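Local coordinates for protein RNase III inhibitor (Mycobacterium tuberculosis, PDB 5M3I) that is a macro-domain protein, a single-chain alpha/beta fold with a mixed beta-sheet flanked by helices, at residues 133-136 with 137-141; 106-109 with 110-113. All blocks are in the same frame, centred on the assembly; numbering follows the deposited sequence.

Contact 1. Residues 133-136 with 137-141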
ATOM      1  N   LEU A 133     -14.634   1.963  -3.591  1.00 64.41           N
ATOM      2  CA  LEU A 133     -14.825   0.482  -3.727  1.00 63.56           C
ATOM      3  C   LEU A 133     -15.540  -0.139  -2.500  1.00 62.94           C
ATOM      4  O   LEU A 133     -15.550   0.437  -1.427  1.00 61.80           O
ATOM      5  CB  LEU A 133     -13.470  -0.213  -3.953  1.00 64.05           C
ATOM      6  CG  LEU A 133     -12.640   0.314  -5.139  1.00 63.85           C
ATOM      7  CD1 LEU A 133     -11.345  -0.452  -5.277  1.00 60.39           C
ATOM      8  CD2 LEU A 133     -13.418   0.257  -6.442  1.00 65.89           C
ATOM      9  N   ASP A 134     -16.118  -1.316  -2.683  1.00 65.32           N
ATOM     10  CA  ASP A 134     -16.753  -2.065  -1.605  1.00 68.71           C
ATOM     11  C   ASP A 134     -15.713  -2.831  -0.769  1.00 67.10           C
ATOM     12  O   ASP A 134     -14.890  -3.582  -1.327  1.00 66.04           O
ATOM     13  CB  ASP A 134     -17.723  -3.060  -2.222  1.00 75.26           C
ATOM     14  CG  ASP A 134     -18.796  -3.516  -1.261  1.00 81.02           C
ATOM     15  OD1 ASP A 134     -18.471  -3.928  -0.136  1.00 84.05           O
ATOM     16  OD2 ASP A 134     -19.990  -3.460  -1.640  1.00 85.66           O
ATOM     17  N   TRP A 135     -15.738  -2.655   0.556  1.00 65.04           N
ATOM     18  CA  TRP A 135     -14.747  -3.295   1.450  1.00 63.28           C
ATOM     19  C   TRP A 135     -14.688  -4.800   1.252  1.00 62.59           C
ATOM     20  O   TRP A 135     -13.628  -5.394   1.099  1.00 60.76           O
ATOM     21  CB  TRP A 135     -15.028  -2.971   2.924  1.00 62.86           C
ATOM     22  CG  TRP A 135     -14.184  -3.783   3.970  1.00 62.56           C
ATOM     23  CD1 TRP A 135     -14.648  -4.415   5.090  1.00 63.57           C
ATOM     24  CD2 TRP A 135     -12.774  -3.978   3.968  1.00 58.85           C
ATOM     25  NE1 TRP A 135     -13.617  -5.006   5.771  1.00 60.67           N
ATOM     26  CE2 TRP A 135     -12.455  -4.751   5.096  1.00 59.58           C
ATOM     27  CE3 TRP A 135     -11.743  -3.559   3.128  1.00 59.30           C
ATOM     28  CZ2 TRP A 135     -11.153  -5.128   5.395  1.00 56.75           C
ATOM     29  CZ3 TRP A 135     -10.461  -3.955   3.411  1.00 57.24           C
ATOM     30  CH2 TRP A 135     -10.176  -4.720   4.550  1.00 57.39           C
ATOM     31  N   GLU A 136     -15.840  -5.417   1.281  1.00 62.89           N
ATOM     32  CA  GLU A 136     -15.911  -6.860   1.261  1.00 62.62           C
ATOM     33  C   GLU A 136     -15.256  -7.381  -0.006  1.00 62.95           C
ATOM     34  O   GLU A 136     -14.629  -8.448   0.011  1.00 65.28           O
ATOM     35  CB  GLU A 136     -17.365  -7.310   1.396  1.00 65.85           C
ATOM     36  CG  GLU A 136     -17.538  -8.793   1.521  1.00 68.58           C
ATOM     37  CD  GLU A 136     -18.972  -9.201   1.765  1.00 73.89           C
ATOM     38  OE1 GLU A 136     -19.830  -8.359   2.148  1.00 77.02           O
ATOM     39  OE2 GLU A 136     -19.249 -10.395   1.559  1.00 81.01           O
ATOM     40  N   ASP A 137     -15.385  -6.644  -1.114  1.00 64.08           N
ATOM     41  CA  ASP A 137     -14.752  -7.042  -2.376  1.00 64.31           C
ATOM     42  C   ASP A 137     -13.224  -7.020  -2.272  1.00 62.51           C
ATOM     43  O   ASP A 137     -12.551  -7.917  -2.780  1.00 63.20           O
ATOM     44  CB  ASP A 137     -15.154  -6.098  -3.522  1.00 66.83           C
ATOM     45  CG  ASP A 137     -16.579  -6.301  -4.000  1.00 72.54           C
ATOM     46  OD1 ASP A 137     -17.173  -7.377  -3.703  1.00 78.29           O
ATOM     47  OD2 ASP A 137     -17.079  -5.415  -4.717  1.00 72.11           O
ATOM     48  N   VAL A 138     -12.719  -5.918  -1.728  1.00 58.75           N
ATOM     49  CA  VAL A 138     -11.304  -5.674  -1.591  1.00 55.85           C
ATOM     50  C   VAL A 138     -10.724  -6.617  -0.540  1.00 54.89           C
ATOM     51  O   VAL A 138      -9.707  -7.249  -0.790  1.00 53.94           O
ATOM     52  CB  VAL A 138     -11.033  -4.232  -1.170  1.00 57.44           C
ATOM     53  CG1 VAL A 138      -9.540  -4.019  -0.882  1.00 59.34           C
ATOM     54  CG2 VAL A 138     -11.495  -3.264  -2.257  1.00 56.82           C
ATOM     55  N   GLU A 139     -11.426  -6.814   0.566  1.00 53.96           N
ATOM     56  CA  GLU A 139     -10.981  -7.756   1.607  1.00 54.04           C
ATOM     57  C   GLU A 139     -10.792  -9.175   1.071  1.00 53.33           C
ATOM     58  O   GLU A 139      -9.786  -9.802   1.356  1.00 52.93           O
ATOM     59  CB  GLU A 139     -11.944  -7.741   2.794  1.00 55.05           C
ATOM     60  CG  GLU A 139     -11.545  -8.585   3.973  1.00 52.92           C
ATOM     61  CD  GLU A 139     -12.602  -8.605   5.063  1.00 57.57           C
ATOM     62  OE1 GLU A 139     -13.710  -9.149   4.816  1.00 63.14           O
ATOM     63  OE2 GLU A 139     -12.346  -8.052   6.153  1.00 54.29           O
ATOM     64  N   GLN A 140     -11.717  -9.651   0.242  1.00 58.03           N
ATOM     65  CA  GLN A 140     -11.562 -10.957  -0.437  1.00 60.51           C
ATOM     66  C   GLN A 140     -10.266 -11.034  -1.213  1.00 57.28           C
ATOM     67  O   GLN A 140      -9.541 -12.007  -1.108  1.00 59.17           O
ATOM     68  CB  GLN A 140     -12.694 -11.236  -1.409  1.00 63.28           C
ATOM     69  CG  GLN A 140     -13.969 -11.674  -0.734  1.00 68.26           C
ATOM     70  CD  GLN A 140     -15.193 -11.572  -1.671  1.00 72.13           C
ATOM     71  OE1 GLN A 140     -15.045 -11.578  -2.919  1.00 73.20           O
ATOM     72  NE2 GLN A 140     -16.384 -11.417  -1.085  1.00 69.81           N
ATOM     73  N   ARG A 141     -10.002 -10.013  -2.005  1.00 57.30           N
ATOM     74  CA  ARG A 141      -8.818 -10.015  -2.848  1.00 56.91           C
ATOM     75  C   ARG A 141      -7.551  -9.945  -2.029  1.00 54.67           C
ATOM     76  O   ARG A 141      -6.588 -10.644  -2.321  1.00 57.85           O
ATOM     77  CB  ARG A 141      -8.865  -8.896  -3.857  1.00 55.94           C
ATOM     78  CG  ARG A 141      -9.898  -9.148  -4.936  1.00 58.02           C
ATOM     79  CD  ARG A 141     -10.283  -7.849  -5.628  1.00 57.71           C
ATOM     80  NE  ARG A 141     -11.119  -8.113  -6.790  1.00 61.82           N
ATOM     81  CZ  ARG A 141     -12.409  -8.440  -6.738  1.00 63.46           C
ATOM     82  NH1 ARG A 141     -13.048  -8.544  -5.587  1.00 64.48           N
ATOM     83  NH2 ARG A 141     -13.070  -8.666  -7.855  1.00 65.71           N
TER
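L133 touches V138 at the N-terminal start of helix 135-147, the helix of the beta-alpha-beta unit made with strands 120-123 and 153-156 of the macro domain. Its CB lies 4.0 Å from V138 CG2, and the two side chains cross at about a right angle, an apolar contact just ahead of the first turn. D134 is the N-cap. Its OD1 accepts a weak bond from E136 N at 3.3 Å, while its carbonyl O takes V138 N at 3.2 Å, the first i to i+4 bond, and a weak one from D137 N. The carboxylates of D134 and D137 come near without contact, OD2 to OD2 4.7 Å; two like charges here would repel if both are ionised, though the helix N terminus probably offsets this. W135 holds its indole alongside E139, chi1 170° setting CG opposite the main-chain nitrogen. E139 CB sits over one ring face, 3.7 Å from the centroid of the six-membered ring and 10° off its normal, a CH-pi contact. The extended E139 chain then carries OE2 to 3.2 Å from W135 CZ2, its carboxylate plane turned 60° from the ring. P125, P158 and P159 also touch the indole, placing it against neighbouring loops. E136 lays its CG beside the amide of Q140, and its O accepts from Q140 N well out of the carbonyl plane. One turn after D137, R141 folds back: its NH1 donates to D137 O at 2.9 Å, with that oxygen near the guanidinium plane.

Contact 2. Residues 106-109 with 110-113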
ATOM      1  N   LEU A 106      -2.056  -6.041  -6.808  1.00 49.31           N
ATOM      2  CA  LEU A 106      -1.802  -7.146  -5.913  1.00 52.57           C
ATOM      3  C   LEU A 106      -0.806  -8.097  -6.513  1.00 54.72           C
ATOM      4  O   LEU A 106       0.067  -8.615  -5.793  1.00 57.75           O
ATOM      5  CB  LEU A 106      -3.106  -7.888  -5.531  1.00 53.59           C
ATOM      6  CG  LEU A 106      -3.988  -7.077  -4.563  1.00 53.59           C
ATOM      7  CD1 LEU A 106      -5.368  -7.719  -4.449  1.00 58.97           C
ATOM      8  CD2 LEU A 106      -3.403  -6.970  -3.195  1.00 52.15           C
ATOM      9  N   ILE A 107      -0.893  -8.309  -7.820  1.00 55.04           N
ATOM     10  CA  ILE A 107       0.079  -9.140  -8.480  1.00 57.30           C
ATOM     11  C   ILE A 107       1.488  -8.614  -8.170  1.00 54.89           C
ATOM     12  O   ILE A 107       2.358  -9.387  -7.774  1.00 53.87           O
ATOM     13  CB  ILE A 107      -0.161  -9.219 -10.013  1.00 62.65           C
ATOM     14  CG1 ILE A 107      -1.461 -10.001 -10.314  1.00 65.27           C
ATOM     15  CG2 ILE A 107       1.030  -9.918 -10.703  1.00 63.48           C
ATOM     16  CD1 ILE A 107      -1.927  -9.956 -11.776  1.00 66.83           C
ATOM     17  N   ASP A 108       1.712  -7.303  -8.342  1.00 50.94           N
ATOM     18  CA  ASP A 108       3.041  -6.772  -8.136  1.00 50.57           C
ATOM     19  C   ASP A 108       3.370  -6.655  -6.656  1.00 50.85           C
ATOM     20  O   ASP A 108       4.548  -6.705  -6.281  1.00 51.51           O
ATOM     21  CB  ASP A 108       3.229  -5.458  -8.835  1.00 51.69           C
ATOM     22  CG  ASP A 108       4.681  -5.103  -9.019  1.00 54.59           C
ATOM     23  OD1 ASP A 108       5.414  -5.880  -9.656  1.00 59.96           O
ATOM     24  OD2 ASP A 108       5.120  -4.018  -8.589  1.00 58.26           O
ATOM     25  N   LEU A 109       2.370  -6.447  -5.811  1.00 49.58           N
ATOM     26  CA  LEU A 109       2.624  -6.413  -4.383  1.00 50.46           C
ATOM     27  C   LEU A 109       3.219  -7.758  -3.918  1.00 54.04           C
ATOM     28  O   LEU A 109       4.155  -7.748  -3.124  1.00 51.20           O
ATOM     29  CB  LEU A 109       1.357  -6.140  -3.578  1.00 48.77           C
ATOM     30  CG  LEU A 109       1.543  -6.136  -2.048  1.00 49.77           C
ATOM     31  CD1 LEU A 109       2.516  -5.059  -1.583  1.00 48.93           C
ATOM     32  CD2 LEU A 109       0.189  -5.933  -1.365  1.00 49.19           C
ATOM     33  N   ILE A 110       2.660  -8.875  -4.391  1.00 53.32           N
ATOM     34  CA  ILE A 110       3.160 -10.180  -4.033  1.00 56.16           C
ATOM     35  C   ILE A 110       4.594 -10.338  -4.535  1.00 58.91           C
ATOM     36  O   ILE A 110       5.462 -10.820  -3.818  1.00 59.90           O
ATOM     37  CB  ILE A 110       2.305 -11.275  -4.679  1.00 59.54           C
ATOM     38  CG1 ILE A 110       0.941 -11.355  -3.987  1.00 59.95           C
ATOM     39  CG2 ILE A 110       3.002 -12.620  -4.652  1.00 61.17           C
ATOM     40  CD1 ILE A 110      -0.057 -12.172  -4.786  1.00 61.22           C
ATOM     41  N   ARG A 111       4.815  -9.963  -5.776  1.00 60.40           N
ATOM     42  CA  ARG A 111       6.130 -10.064  -6.375  1.00 62.75           C
ATOM     43  C   ARG A 111       7.158  -9.268  -5.560  1.00 60.12           C
ATOM     44  O   ARG A 111       8.226  -9.725  -5.307  1.00 62.91           O
ATOM     45  CB  ARG A 111       6.096  -9.551  -7.816  1.00 66.28           C
ATOM     46  CG  ARG A 111       7.417  -9.738  -8.558  1.00 74.44           C
ATOM     47  CD  ARG A 111       7.446  -9.039  -9.913  1.00 81.28           C
ATOM     48  NE  ARG A 111       7.391  -7.579  -9.767  1.00 86.21           N
ATOM     49  CZ  ARG A 111       8.380  -6.788  -9.321  1.00 89.04           C
ATOM     50  NH1 ARG A 111       9.556  -7.285  -8.969  1.00 91.59           N
ATOM     51  NH2 ARG A 111       8.182  -5.477  -9.232  1.00 88.31           N
ATOM     52  N   VAL A 112       6.799  -8.079  -5.125  1.00 59.02           N
ATOM     53  CA  VAL A 112       7.729  -7.233  -4.408  1.00 59.25           C
ATOM     54  C   VAL A 112       8.066  -7.805  -3.014  1.00 55.71           C
ATOM     55  O   VAL A 112       9.196  -7.669  -2.525  1.00 55.16           O
ATOM     56  CB  VAL A 112       7.157  -5.796  -4.352  1.00 60.18           C
ATOM     57  CG1 VAL A 112       7.797  -4.942  -3.278  1.00 62.50           C
ATOM     58  CG2 VAL A 112       7.300  -5.147  -5.719  1.00 63.55           C
ATOM     59  N   ILE A 113       7.058  -8.352  -2.339  1.00 52.81           N
ATOM     60  CA  ILE A 113       7.260  -8.926  -1.021  1.00 53.47           C
ATOM     61  C   ILE A 113       8.227 -10.099  -1.129  1.00 54.77           C
ATOM     62  O   ILE A 113       9.039 -10.289  -0.237  1.00 56.33           O
ATOM     63  CB  ILE A 113       5.908  -9.300  -0.349  1.00 51.75           C
ATOM     64  CG1 ILE A 113       5.209  -8.021   0.143  1.00 50.09           C
ATOM     65  CG2 ILE A 113       6.106 -10.254   0.821  1.00 50.83           C
ATOM     66  CD1 ILE A 113       3.732  -8.150   0.373  1.00 49.59           C
TER
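D108 lies alongside R111, both side chains pointing the same way from one side of helix 99-115, and its OD1 meets the edge of the guanidinium. This is an intrahelical i to i+3 salt bridge. The grip is side-on and converges on one oxygen: R111 NE reaches D108 OD1 at 2.6 Å, nearly along the C-O axis, and R111 NH2 reaches the same D108 OD1 at 2.8 Å on its syn side. A weak third bond runs from NH2 to OD2. With both strong bonds on OD1 and the planes of carboxylate and guanidinium 39° apart, this is not a coplanar two-to-two bridge. The arginine chain bends at chi3 (66°), which turns NE and NH2 toward D108 OD1. D108 OD2 also accepts from the backbone N of M70, and R111 NH1 forms a salt bridge with E115 further along the helix.

V112 packs against the same aspartate, its CG2 3.8 Å from D108 OD2 and 3.2 Å from D108 O. One residue round the helix, L109 meets I113 obliquely, CG to CD1 at 3.8 Å. I113 has CG1 anti to its carbonyl carbon (chi1 -75°), which directs CD1 back along the helix toward that leucine. Beneath the side chains, four successive i to i+4 backbone bonds, from L106 O with I110 N to L109 O with I113 N at 3.1 Å, show regular alpha-helix. The helix packs on its neighbours through its apolar side chains: L106, I110 and I113 touch helix 135-147, while L106 and L109 also rest on F87 and I85 of strand 83-88.

Overall arrangement
From the N terminus, the chain first reaches contact 2, within helix 99-115, then passes through strand 120-123 before contact 1 at the start of helix 135-147. Neither closes a long loop: contact 2 joins adjacent turns of one helix, contact 1 the N-cap and first turns of the other. Contact 2 ends before contact 1 begins, so they are in series and neither nest nor cross. Their centres are about 18 Å apart, yet they touch where R141 CB meets L106 CD1 at 3.7 Å. A salt bridge from R141 to D103 further ties the two helices. The pairing thus links helix 99-115, resting on strand 83-88, with the helix that leads into strand 153-156.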